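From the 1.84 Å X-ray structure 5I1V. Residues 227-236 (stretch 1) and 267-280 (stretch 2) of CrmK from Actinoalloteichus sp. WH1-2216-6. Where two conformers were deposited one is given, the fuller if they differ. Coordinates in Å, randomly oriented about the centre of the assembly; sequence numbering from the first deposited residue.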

ATOM      1  N   ARG A 227     -19.266  -9.704  -0.445  1.00 28.02           N
ATOM      2  CA  ARG A 227     -19.226  -8.287  -0.186  1.00 32.38           C
ATOM      3  C   ARG A 227     -20.661  -7.827  -0.459  1.00 31.23           C
ATOM      4  O   ARG A 227     -21.257  -8.155  -1.477  1.00 30.26           O
ATOM      5  CB  ARG A 227     -18.186  -7.614  -1.063  1.00 38.60           C
ATOM      6  CG  ARG A 227     -16.872  -8.431  -1.128  1.00 46.96           C
ATOM      7  CD  ARG A 227     -15.595  -7.617  -0.951  1.00 50.92           C
ATOM      8  NE  ARG A 227     -15.437  -6.674  -2.051  1.00 58.41           N
ATOM      9  CZ  ARG A 227     -15.160  -5.373  -1.937  1.00 68.94           C
ATOM     10  NH1 ARG A 227     -14.933  -4.804  -0.748  1.00 67.06           N
ATOM     11  NH2 ARG A 227     -15.080  -4.627  -3.041  1.00 73.97           N
ATOM     12  N   VAL A 228     -21.227  -7.160   0.520  1.00 33.91           N
ATOM     13  CA  VAL A 228     -22.641  -6.859   0.545  1.00 29.48           C
ATOM     14  C   VAL A 228     -22.772  -5.378   0.795  1.00 30.72           C
ATOM     15  O   VAL A 228     -21.998  -4.828   1.534  1.00 29.75           O
ATOM     16  CB  VAL A 228     -23.296  -7.648   1.670  1.00 30.87           C
ATOM     17  CG1 VAL A 228     -24.804  -7.464   1.667  1.00 30.42           C
ATOM     18  CG2 VAL A 228     -22.991  -9.115   1.510  1.00 32.86           C
ATOM     19  N   SER A 229     -23.757  -4.715   0.195  1.00 30.63           N
ATOM     20  CA  SER A 229     -24.085  -3.344   0.568  1.00 31.77           C
ATOM     21  C   SER A 229     -25.593  -3.148   0.576  1.00 31.81           C
ATOM     22  O   SER A 229     -26.294  -3.752  -0.226  1.00 29.89           O
ATOM     23  CB  SER A 229     -23.462  -2.358  -0.409  1.00 36.45           C
ATOM     24  OG  SER A 229     -23.735  -2.776  -1.723  1.00 37.58           O
ATOM     25  N   TRP A 230     -26.072  -2.308   1.491  1.00 31.47           N
ATOM     26  CA  TRP A 230     -27.490  -1.976   1.597  1.00 31.69           C
ATOM     27  C   TRP A 230     -27.636  -0.478   1.362  1.00 30.39           C
ATOM     28  O   TRP A 230     -26.953   0.314   1.982  1.00 28.67           O
ATOM     29  CB  TRP A 230     -28.045  -2.299   2.982  1.00 29.87           C
ATOM     30  CG  TRP A 230     -28.095  -3.714   3.374  1.00 30.77           C
ATOM     31  CD1 TRP A 230     -29.193  -4.522   3.361  1.00 30.78           C
ATOM     32  CD2 TRP A 230     -27.017  -4.496   3.905  1.00 28.72           C
ATOM     33  NE1 TRP A 230     -28.864  -5.769   3.820  1.00 30.65           N
ATOM     34  CE2 TRP A 230     -27.531  -5.782   4.164  1.00 30.60           C
ATOM     35  CE3 TRP A 230     -25.650  -4.242   4.142  1.00 27.84           C
ATOM     36  CZ2 TRP A 230     -26.737  -6.824   4.679  1.00 28.95           C
ATOM     37  CZ3 TRP A 230     -24.872  -5.257   4.677  1.00 27.76           C
ATOM     38  CH2 TRP A 230     -25.425  -6.539   4.948  1.00 28.02           C
ATOM     39  N   SER A 231     -28.547  -0.069   0.481  1.00 31.19           N
ATOM     40  CA  SER A 231     -28.620   1.345   0.118  1.00 31.32           C
ATOM     41  C   SER A 231     -29.234   2.144   1.250  1.00 30.46           C
ATOM     42  O   SER A 231     -30.310   1.784   1.758  1.00 33.41           O
ATOM     43  CB  SER A 231     -29.426   1.542  -1.187  1.00 33.59           C
ATOM     44  OG  SER A 231     -29.681   2.931  -1.386  1.00 36.42           O
ATOM     45  N   TRP A 232     -28.592   3.252   1.623  1.00 28.89           N
ATOM     46  CA  TRP A 232     -29.169   4.163   2.590  1.00 28.91           C
ATOM     47  C   TRP A 232     -30.509   4.780   2.062  1.00 30.87           C
ATOM     48  O   TRP A 232     -31.401   5.086   2.843  1.00 28.95           O
ATOM     49  CB  TRP A 232     -28.211   5.308   2.939  1.00 30.65           C
ATOM     50  CG  TRP A 232     -27.532   5.078   4.244  1.00 31.70           C
ATOM     51  CD1 TRP A 232     -26.216   4.694   4.448  1.00 31.56           C
ATOM     52  CD2 TRP A 232     -28.121   5.191   5.544  1.00 31.13           C
ATOM     53  NE1 TRP A 232     -25.980   4.565   5.787  1.00 30.00           N
ATOM     54  CE2 TRP A 232     -27.121   4.864   6.482  1.00 31.64           C
ATOM     55  CE3 TRP A 232     -29.399   5.544   6.009  1.00 34.28           C
ATOM     56  CZ2 TRP A 232     -27.352   4.879   7.852  1.00 33.96           C
ATOM     57  CZ3 TRP A 232     -29.636   5.566   7.388  1.00 33.46           C
ATOM     58  CH2 TRP A 232     -28.608   5.236   8.292  1.00 34.75           C
ATOM     59  N   ALA A 233     -30.601   4.960   0.760  1.00 29.74           N
ATOM     60  CA  ALA A 233     -31.818   5.551   0.151  1.00 31.95           C
ATOM     61  C   ALA A 233     -33.046   4.679   0.412  1.00 33.58           C
ATOM     62  O   ALA A 233     -34.188   5.145   0.280  1.00 32.77           O
ATOM     63  CB  ALA A 233     -31.604   5.716  -1.340  1.00 33.42           C
ATOM     64  N   GLU A 234     -32.813   3.403   0.729  1.00 30.57           N
ATOM     65  CA  GLU A 234     -33.882   2.445   0.912  1.00 34.49           C
ATOM     66  C   GLU A 234     -34.057   2.017   2.351  1.00 34.67           C
ATOM     67  O   GLU A 234     -34.876   1.185   2.631  1.00 36.73           O
ATOM     68  CB  GLU A 234     -33.629   1.211   0.051  1.00 37.27           C
ATOM     69  CG  GLU A 234     -33.847   1.445  -1.418  1.00 41.06           C
ATOM     70  CD  GLU A 234     -32.819   0.767  -2.302  1.00 45.19           C
ATOM     71  OE1 GLU A 234     -32.449  -0.414  -2.075  1.00 44.67           O
ATOM     72  OE2 GLU A 234     -32.383   1.438  -3.264  1.00 53.35           O
ATOM     73  N   LEU A 235     -33.308   2.606   3.260  1.00 35.78           N
ATOM     74  CA  LEU A 235     -33.221   2.126   4.624  1.00 40.47           C
ATOM     75  C   LEU A 235     -34.175   2.891   5.524  1.00 42.99           C
ATOM     76  O   LEU A 235     -34.309   4.109   5.389  1.00 51.24           O
ATOM     77  CB  LEU A 235     -31.770   2.332   5.091  1.00 42.19           C
ATOM     78  CG  LEU A 235     -31.232   1.699   6.358  1.00 43.40           C
ATOM     79  CD1 LEU A 235     -31.481   0.196   6.376  1.00 44.13           C
ATOM     80  CD2 LEU A 235     -29.746   2.007   6.416  1.00 44.52           C
ATOM     81  N   THR A 236     -34.888   2.187   6.389  1.00 40.62           N
ATOM     82  CA  THR A 236     -35.645   2.834   7.453  1.00 38.80           C
ATOM     83  C   THR A 236     -35.009   2.514   8.795  1.00 35.30           C
ATOM     84  O   THR A 236     -34.167   1.642   8.882  1.00 30.81           O
ATOM     85  CB  THR A 236     -37.088   2.348   7.542  1.00 39.02           C
ATOM     86  OG1 THR A 236     -37.116   0.976   7.962  1.00 40.96           O
ATOM     87  CG2 THR A 236     -37.806   2.513   6.185  1.00 40.05           C
ATOM     88  N   LEU A 267     -17.412  -8.515   8.898  1.00 23.66           N
ATOM     89  CA  LEU A 267     -17.368  -7.162   9.403  1.00 27.75           C
ATOM     90  C   LEU A 267     -18.505  -6.353   8.772  1.00 26.28           C
ATOM     91  O   LEU A 267     -18.611  -6.283   7.558  1.00 29.09           O
ATOM     92  CB  LEU A 267     -16.032  -6.535   9.070  1.00 29.61           C
ATOM     93  CG  LEU A 267     -15.741  -5.165   9.683  1.00 34.90           C
ATOM     94  CD1 LEU A 267     -14.274  -4.971  10.060  1.00 39.94           C
ATOM     95  CD2 LEU A 267     -16.112  -4.082   8.714  1.00 36.53           C
ATOM     96  N   LEU A 268     -19.302  -5.714   9.617  1.00 27.04           N
ATOM     97  CA  LEU A 268     -20.421  -4.883   9.177  1.00 26.29           C
ATOM     98  C   LEU A 268     -20.038  -3.409   9.387  1.00 25.44           C
ATOM     99  O   LEU A 268     -19.726  -3.023  10.476  1.00 26.59           O
ATOM    100  CB  LEU A 268     -21.622  -5.218  10.013  1.00 27.66           C
ATOM    101  CG  LEU A 268     -22.877  -4.397   9.721  1.00 27.24           C
ATOM    102  CD1 LEU A 268     -23.337  -4.593   8.281  1.00 26.97           C
ATOM    103  CD2 LEU A 268     -23.914  -4.825  10.745  1.00 29.44           C
ATOM    104  N   GLU A 269     -20.025  -2.604   8.341  1.00 25.04           N
ATOM    105  CA  GLU A 269     -19.653  -1.205   8.476  1.00 27.73           C
ATOM    106  C   GLU A 269     -20.922  -0.394   8.320  1.00 27.62           C
ATOM    107  O   GLU A 269     -21.504  -0.349   7.235  1.00 26.81           O
ATOM    108  CB  GLU A 269     -18.695  -0.762   7.391  1.00 31.47           C
ATOM    109  CG  GLU A 269     -17.381  -1.492   7.371  1.00 40.00           C
ATOM    110  CD  GLU A 269     -16.368  -0.857   6.416  1.00 48.54           C
ATOM    111  OE1 GLU A 269     -16.064  -1.493   5.383  1.00 50.52           O
ATOM    112  OE2 GLU A 269     -15.891   0.283   6.701  1.00 53.88           O
ATOM    113  N   CYS A 270     -21.302   0.270   9.389  1.00 25.72           N
ATOM    114  CA  CYS A 270     -22.468   1.128   9.368  1.00 29.10           C
ATOM    115  C   CYS A 270     -22.069   2.591   9.230  1.00 28.26           C
ATOM    116  O   CYS A 270     -21.962   3.290  10.210  1.00 28.19           O
ATOM    117  CB  CYS A 270     -23.237   0.931  10.662  1.00 28.66           C
ATOM    118  SG  CYS A 270     -23.662  -0.790  10.950  1.00 31.11           S
ATOM    119  N   PHE A 271     -21.843   2.998   7.993  1.00 31.28           N
ATOM    120  CA  PHE A 271     -21.537   4.346   7.633  1.00 32.19           C
ATOM    121  C   PHE A 271     -22.690   5.302   7.903  1.00 32.65           C
ATOM    122  O   PHE A 271     -23.879   4.911   7.873  1.00 31.29           O
ATOM    123  CB  PHE A 271     -21.245   4.426   6.155  1.00 34.36           C
ATOM    124  CG  PHE A 271     -19.999   3.702   5.708  1.00 35.63           C
ATOM    125  CD1 PHE A 271     -18.739   4.230   5.955  1.00 38.53           C
ATOM    126  CD2 PHE A 271     -20.094   2.542   4.967  1.00 36.00           C
ATOM    127  CE1 PHE A 271     -17.596   3.572   5.509  1.00 37.37           C
ATOM    128  CE2 PHE A 271     -18.975   1.899   4.496  1.00 36.81           C
ATOM    129  CZ  PHE A 271     -17.715   2.413   4.761  1.00 38.67           C
ATOM    130  N   HIS A 272     -22.325   6.553   8.138  1.00 30.32           N
ATOM    131  CA  HIS A 272     -23.265   7.642   8.111  1.00 30.41           C
ATOM    132  C   HIS A 272     -23.923   7.688   6.737  1.00 29.26           C
ATOM    133  O   HIS A 272     -23.322   7.336   5.715  1.00 26.37           O
ATOM    134  CB  HIS A 272     -22.576   8.979   8.417  1.00 31.14           C
ATOM    135  CG  HIS A 272     -23.519  10.133   8.433  1.00 30.72           C
ATOM    136  ND1 HIS A 272     -23.694  10.962   7.346  1.00 32.83           N
ATOM    137  CD2 HIS A 272     -24.363  10.576   9.387  1.00 30.52           C
ATOM    138  CE1 HIS A 272     -24.620  11.864   7.630  1.00 33.59           C
ATOM    139  NE2 HIS A 272     -25.044  11.650   8.865  1.00 34.03           N
ATOM    140  N   ARG A 273     -25.174   8.159   6.741  1.00 32.30           N
ATOM    141  CA  ARG A 273     -26.005   8.232   5.548  0.50 31.55           C
ATOM    142  C   ARG A 273     -25.301   8.843   4.343  1.00 32.79           C
ATOM    143  O   ARG A 273     -25.482   8.384   3.210  1.00 30.39           O
ATOM    144  CB  ARG A 273     -27.300   9.018   5.864  0.50 33.10           C
ATOM    145  CG  ARG A 273     -28.173   9.336   4.650  0.50 33.75           C
ATOM    146  CD  ARG A 273     -29.597   9.761   5.024  0.50 35.13           C
ATOM    147  NE  ARG A 273     -30.617   8.819   4.546  0.50 35.58           N
ATOM    148  CZ  ARG A 273     -31.495   8.223   5.342  0.50 36.79           C
ATOM    149  NH1 ARG A 273     -31.487   8.516   6.622  0.50 37.95           N
ATOM    150  NH2 ARG A 273     -32.381   7.356   4.870  0.50 40.57           N
ATOM    151  N   SER A 274     -24.524   9.898   4.577  1.00 33.85           N
ATOM    152  CA  SER A 274     -23.837  10.591   3.484  1.00 35.70           C
ATOM    153  C   SER A 274     -22.916   9.705   2.696  1.00 37.12           C
ATOM    154  O   SER A 274     -22.542  10.086   1.602  1.00 35.81           O
ATOM    155  CB  SER A 274     -23.040  11.783   3.989  1.00 36.56           C
ATOM    156  OG  SER A 274     -22.065  11.378   4.931  1.00 34.87           O
ATOM    157  N   ALA A 275     -22.522   8.534   3.237  1.00 38.07           N
ATOM    158  CA  ALA A 275     -21.786   7.554   2.437  1.00 34.87           C
ATOM    159  C   ALA A 275     -22.651   6.854   1.408  1.00 36.05           C
ATOM    160  O   ALA A 275     -22.122   6.324   0.440  1.00 34.13           O
ATOM    161  CB  ALA A 275     -21.108   6.506   3.330  1.00 36.58           C
ATOM    162  N   GLY A 276     -23.968   6.796   1.621  1.00 37.51           N
ATOM    163  CA  GLY A 276     -24.861   6.165   0.632  1.00 37.02           C
ATOM    164  C   GLY A 276     -25.179   4.686   0.815  1.00 38.90           C
ATOM    165  O   GLY A 276     -26.083   4.187   0.164  1.00 37.87           O
ATOM    166  N   HIS A 277     -24.476   3.976   1.709  1.00 33.68           N
ATOM    167  CA  HIS A 277     -24.739   2.564   1.927  1.00 34.04           C
ATOM    168  C   HIS A 277     -24.167   2.058   3.270  1.00 30.84           C
ATOM    169  O   HIS A 277     -23.349   2.731   3.878  1.00 31.50           O
ATOM    170  CB  HIS A 277     -24.223   1.748   0.739  1.00 36.47           C
ATOM    171  CG  HIS A 277     -22.737   1.709   0.632  1.00 39.89           C
ATOM    172  ND1 HIS A 277     -21.963   2.842   0.514  1.00 43.81           N
ATOM    173  CD2 HIS A 277     -21.875   0.664   0.643  1.00 41.84           C
ATOM    174  CE1 HIS A 277     -20.686   2.496   0.483  1.00 43.81           C
ATOM    175  NE2 HIS A 277     -20.609   1.181   0.562  1.00 41.18           N
ATOM    176  N   LEU A 278     -24.689   0.942   3.762  1.00 30.07           N
ATOM    177  CA  LEU A 278     -24.025   0.100   4.778  1.00 29.72           C
ATOM    178  C   LEU A 278     -23.281  -0.957   4.002  1.00 28.36           C
ATOM    179  O   LEU A 278     -23.678  -1.273   2.905  1.00 27.41           O
ATOM    180  CB  LEU A 278     -25.025  -0.628   5.659  1.00 32.54           C
ATOM    181  CG  LEU A 278     -25.754  -0.000   6.854  1.00 34.56           C
ATOM    182  CD1 LEU A 278     -25.646   1.484   6.992  1.00 33.07           C
ATOM    183  CD2 LEU A 278     -27.207  -0.419   6.905  1.00 35.77           C
ATOM    184  N   ALA A 279     -22.172  -1.495   4.545  1.00 26.25           N
ATOM    185  CA  ALA A 279     -21.374  -2.420   3.781  1.00 27.45           C
ATOM    186  C   ALA A 279     -20.968  -3.569   4.699  1.00 28.10           C
ATOM    187  O   ALA A 279     -20.783  -3.375   5.885  1.00 27.99           O
ATOM    188  CB  ALA A 279     -20.136  -1.719   3.241  1.00 30.96           C
ATOM    189  N   MET A 280     -20.897  -4.773   4.173  1.00 28.66           N
ATOM    190  CA  MET A 280     -20.347  -5.867   4.943  1.00 29.19           C
ATOM    191  C   MET A 280     -19.441  -6.711   4.082  1.00 27.83           C
ATOM    192  O   MET A 280     -19.707  -6.898   2.894  1.00 27.64           O
ATOM    193  CB  MET A 280     -21.446  -6.721   5.554  1.00 29.74           C
ATOM    194  CG  MET A 280     -20.918  -8.025   6.143  1.00 31.27           C
ATOM    195  SD  MET A 280     -22.250  -9.009   6.783  1.00 32.78           S
ATOM    196  CE  MET A 280     -22.697  -9.828   5.269  1.00 33.81           C
TER

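The apolar centre of the contact lies on the sheet face that carries Val-228, Trp-230, Leu-278 and Met-280. Trp-230 turns the CE3/CZ3 edge of its indole to the neighbouring strand: CE3 lies 4.0 Å from Leu-278 CB, and CZ3 lies 3.8 Å from Met-280 CB, which sits at the ring edge, near its plane. Leu-268, whose CA-to-CB bond points sideways, still brings CD1 to 4.0 Å from Trp-230 CZ3. Val-228 CG2 and Met-280 CE close the same layer at 3.8 Å. Leu-278 also reaches the residues beyond the first strand, with CD2 3.5 Å from Leu-235 CD2 and CD1 3.7 Å from Trp-232 CE2. These are van der Waals distances between buried side chains, as expected of hydrophobic packing.

The backbone holds this layer in register. Strands 227-231 and 277-280 run antiparallel, their directions 162° apart and their axes approaching to 4.5 Å. Two residue pairs bond reciprocally: Val-228 N donates to Met-280 O (2.8 Å) and Met-280 N to Val-228 O (2.9 Å), while Trp-230 N donates to Leu-278 O (3.0 Å) and Leu-278 N to Trp-230 O (2.9 Å). All four N-H...O angles fall between 154° and 167°. Between these pairs, Ser-229 faces Ala-279 without such bonds, and their CA atoms draw in to 4.3 Å; the Ser-229 CA-H instead points at Leu-278 O, 3.1 Å from CA. On this second face, Ser-229 CB meets the edge of the His-277 ring at CD2, 3.6 Å away.

Beyond the strand, Trp-232 has the largest area covered by the other stretch. Its backbone N extends the ladder by donating to Gly-276 O at 3.0 Å and 167°. The positive phi of Gly-276 (92°, with psi -11°) suits glycine, because a CB there would jam against the carbonyl O of Ala-275. The Trp-232 indole combines polar and apolar contacts: NE1 donates to Phe-271 O (3.0 Å, 137°), and Arg-273 CA stands 3.5 Å from the centroid of the five-membered ring, only 2° off its normal, a CH-pi contact.

At the polar edge, the Arg-273 guanidinium presents a face to the same indole, with CZ 3.5 Å from Trp-232 CE3. Its NH2 makes a weak hydrogen bond to Trp-232 O: the 3.2 Å separation is acceptable, but the 125° angle is far from linear. One side chain thus contacts both the ring and the carbonyl of Trp-232. Together the two stretches bury 736 Å², summed over both sides.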